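Local coordinates for CELL division control protein 6 (Pyrobaculum aerophilum, PDB 1FNN) that binds ADP and magnesium through an AAA+ ATPase module and probably takes part in regulating the initiation of DNA replication, at residues 248-253 and 265-270. Sequence-based numbering, arbitrary orientation.
Sequences YRSAYA and EDVRKS
Ser250 and Ser270 press their small side chains into each other's helix, and with Asp266 they make up most of a close helix-helix contact. The short axes of 248-253 and 265-270 come within 8.2 Å and cross steeply, their directions 127° apart. Small residues suit such a crossing: the CA atoms of Ser250 and Asp266 are 4.9 Å apart, which leaves little depth for side chains. Ser250 OG lies 3.3 Å from Val267 CA and also touches Ser270 CB and Val267 CG2, so a polar atom is packed against carbon. The hydroxyl stands beside its own backbone N (chi1 -60°), and it is hydrogen-bonded back to Ile246 O in its own helix, a serine habit that lets a hydroxyl enter a buried interface. Ser270 has the same rotamer, and its OG rests over the Arg249-Ser250 peptide, 3.2 Å from Arg249 C. That OG is also 2.9 Å from Asp266 O, one turn back in its own helix. Arg249 contributes its CB, 3.6 Å from Ser270 CB; its extended chain then leads away to a salt bridge between NE and Asp245. Asp266 lays its CB against Ser250 O, while OD1 reaches the methyl of Ala253 at 3.8 Å, where alanine is short enough to leave room for the carboxylate. The two carboxylate oxygens have different partners: OD1 forms a salt bridge with Arg259 and OD2 accepts a hydrogen bond from Ala263 N, tying this buried acid to the connection between the helices. The contact thus joins consecutive helices 240-256 and 264-274 of the AAA+ lid. Val267, whose CG2 touches Ser250, also packs on Met222, Ile223 and Ile226 of helix 217-227, while Ala251 on the other helix meets Ile3 and Val4 of the N-terminal segment.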
loop_
_atom_site.group_PDB
_atom_site.type_symbol
_atom_site.label_atom_id
_atom_site.label_comp_id
_atom_site.label_asym_id
_atom_site.label_seq_id
_atom_site.Cartn_x
_atom_site.Cartn_y
_atom_site.Cartn_z
ATOM N N TYR A 248 -3.255 -0.343 -13.078
ATOM C CA TYR A 248 -4.370 0.342 -13.773
ATOM C C TYR A 248 -3.857 1.365 -14.779
ATOM O O TYR A 248 -4.287 1.458 -15.936
ATOM C CB TYR A 248 -5.222 1.046 -12.703
ATOM C CG TYR A 248 -6.415 1.813 -13.244
ATOM C CD1 TYR A 248 -7.340 1.178 -14.063
ATOM C CD2 TYR A 248 -6.606 3.151 -12.932
ATOM C CE1 TYR A 248 -8.440 1.852 -14.572
ATOM C CE2 TYR A 248 -7.707 3.838 -13.436
ATOM C CZ TYR A 248 -8.608 3.177 -14.249
ATOM O OH TYR A 248 -9.705 3.869 -14.750
ATOM N N ARG A 249 -2.894 2.207 -14.392
ATOM C CA ARG A 249 -2.225 3.115 -15.307
ATOM C C ARG A 249 -1.572 2.404 -16.500
ATOM O O ARG A 249 -1.693 2.924 -17.621
ATOM C CB ARG A 249 -1.089 3.919 -14.630
ATOM C CG ARG A 249 -1.646 5.088 -13.825
ATOM C CD ARG A 249 -0.654 5.566 -12.797
ATOM N NE ARG A 249 -1.059 6.577 -11.846
ATOM C CZ ARG A 249 -1.126 7.871 -12.065
ATOM N NH1 ARG A 249 -1.512 8.668 -11.094
ATOM N NH2 ARG A 249 -0.807 8.378 -13.254
ATOM N N SER A 250 -1.100 1.188 -16.324
ATOM C CA SER A 250 -0.436 0.462 -17.398
ATOM C C SER A 250 -1.503 -0.077 -18.339
ATOM O O SER A 250 -1.258 -0.172 -19.538
ATOM C CB SER A 250 0.439 -0.689 -16.884
ATOM O OG SER A 250 1.455 -0.153 -15.999
ATOM N N ALA A 251 -2.566 -0.656 -17.777
ATOM C CA ALA A 251 -3.669 -1.145 -18.641
ATOM C C ALA A 251 -4.200 -0.011 -19.497
ATOM O O ALA A 251 -4.426 -0.212 -20.703
ATOM C CB ALA A 251 -4.810 -1.740 -17.808
ATOM N N TYR A 252 -4.365 1.164 -18.914
ATOM C CA TYR A 252 -4.912 2.280 -19.656
ATOM C C TYR A 252 -3.915 2.786 -20.694
ATOM O O TYR A 252 -4.325 3.109 -21.812
ATOM C CB TYR A 252 -5.372 3.444 -18.766
ATOM C CG TYR A 252 -5.902 4.622 -19.530
ATOM C CD1 TYR A 252 -7.187 4.565 -20.096
ATOM C CD2 TYR A 252 -5.150 5.777 -19.704
ATOM C CE1 TYR A 252 -7.705 5.639 -20.813
ATOM C CE2 TYR A 252 -5.644 6.854 -20.413
ATOM C CZ TYR A 252 -6.926 6.767 -20.960
ATOM O OH TYR A 252 -7.404 7.847 -21.661
ATOM N N ALA A 253 -2.643 2.950 -20.289
ATOM C CA ALA A 253 -1.624 3.298 -21.293
ATOM C C ALA A 253 -1.694 2.317 -22.434
ATOM O O ALA A 253 -1.767 2.716 -23.606
ATOM C CB ALA A 253 -0.235 3.327 -20.603
ATOM N N GLU A 265 6.834 -1.468 -21.631
ATOM C CA GLU A 265 6.980 -0.019 -21.630
ATOM C C GLU A 265 5.797 0.701 -20.964
ATOM O O GLU A 265 5.971 1.776 -20.392
ATOM C CB GLU A 265 7.138 0.585 -23.041
ATOM C CG GLU A 265 5.945 0.231 -23.922
ATOM C CD GLU A 265 6.038 0.488 -25.408
ATOM O OE1 GLU A 265 6.169 -0.542 -26.119
ATOM O OE2 GLU A 265 5.988 1.642 -25.904
ATOM N N ASP A 266 4.594 0.092 -21.049
ATOM C CA ASP A 266 3.458 0.744 -20.330
ATOM C C ASP A 266 3.737 0.773 -18.844
ATOM O O ASP A 266 3.525 1.771 -18.140
ATOM C CB ASP A 266 2.198 -0.107 -20.665
ATOM C CG ASP A 266 1.915 -0.147 -22.173
ATOM O OD1 ASP A 266 1.959 0.989 -22.721
ATOM O OD2 ASP A 266 1.692 -1.277 -22.587
ATOM N N VAL A 267 4.242 -0.338 -18.261
ATOM C CA VAL A 267 4.590 -0.362 -16.848
ATOM C C VAL A 267 5.677 0.659 -16.488
ATOM O O VAL A 267 5.589 1.386 -15.477
ATOM C CB VAL A 267 5.015 -1.782 -16.440
ATOM C CG1 VAL A 267 5.580 -1.931 -15.031
ATOM C CG2 VAL A 267 3.864 -2.794 -16.607
ATOM N N ARG A 268 6.771 0.714 -17.287
ATOM C CA ARG A 268 7.871 1.632 -16.994
ATOM C C ARG A 268 7.412 3.070 -16.946
ATOM O O ARG A 268 7.717 3.876 -16.057
ATOM C CB ARG A 268 8.998 1.472 -18.091
ATOM C CG ARG A 268 9.655 0.086 -18.018
ATOM C CD ARG A 268 10.882 -0.093 -18.991
ATOM N NE ARG A 268 11.156 -1.547 -19.070
ATOM C CZ ARG A 268 11.023 -2.222 -20.192
ATOM N NH1 ARG A 268 10.631 -1.593 -21.309
ATOM N NH2 ARG A 268 11.278 -3.521 -20.212
ATOM N N LYS A 269 6.614 3.469 -17.950
ATOM C CA LYS A 269 6.085 4.831 -17.995
ATOM C C LYS A 269 5.122 5.046 -16.817
ATOM O O LYS A 269 5.231 6.103 -16.205
ATOM C CB LYS A 269 5.375 5.152 -19.315
ATOM C CG LYS A 269 6.037 4.448 -20.490
ATOM C CD LYS A 269 6.305 5.378 -21.678
ATOM C CE LYS A 269 7.674 5.097 -22.278
ATOM N NZ LYS A 269 7.763 5.311 -23.743
ATOM N N SER A 270 4.280 4.056 -16.508
ATOM C CA SER A 270 3.333 4.265 -15.373
ATOM C C SER A 270 4.074 4.376 -14.052
ATOM O O SER A 270 3.870 5.292 -13.246
ATOM C CB SER A 270 2.306 3.110 -15.386
ATOM O OG SER A 270 1.522 3.223 -16.620
#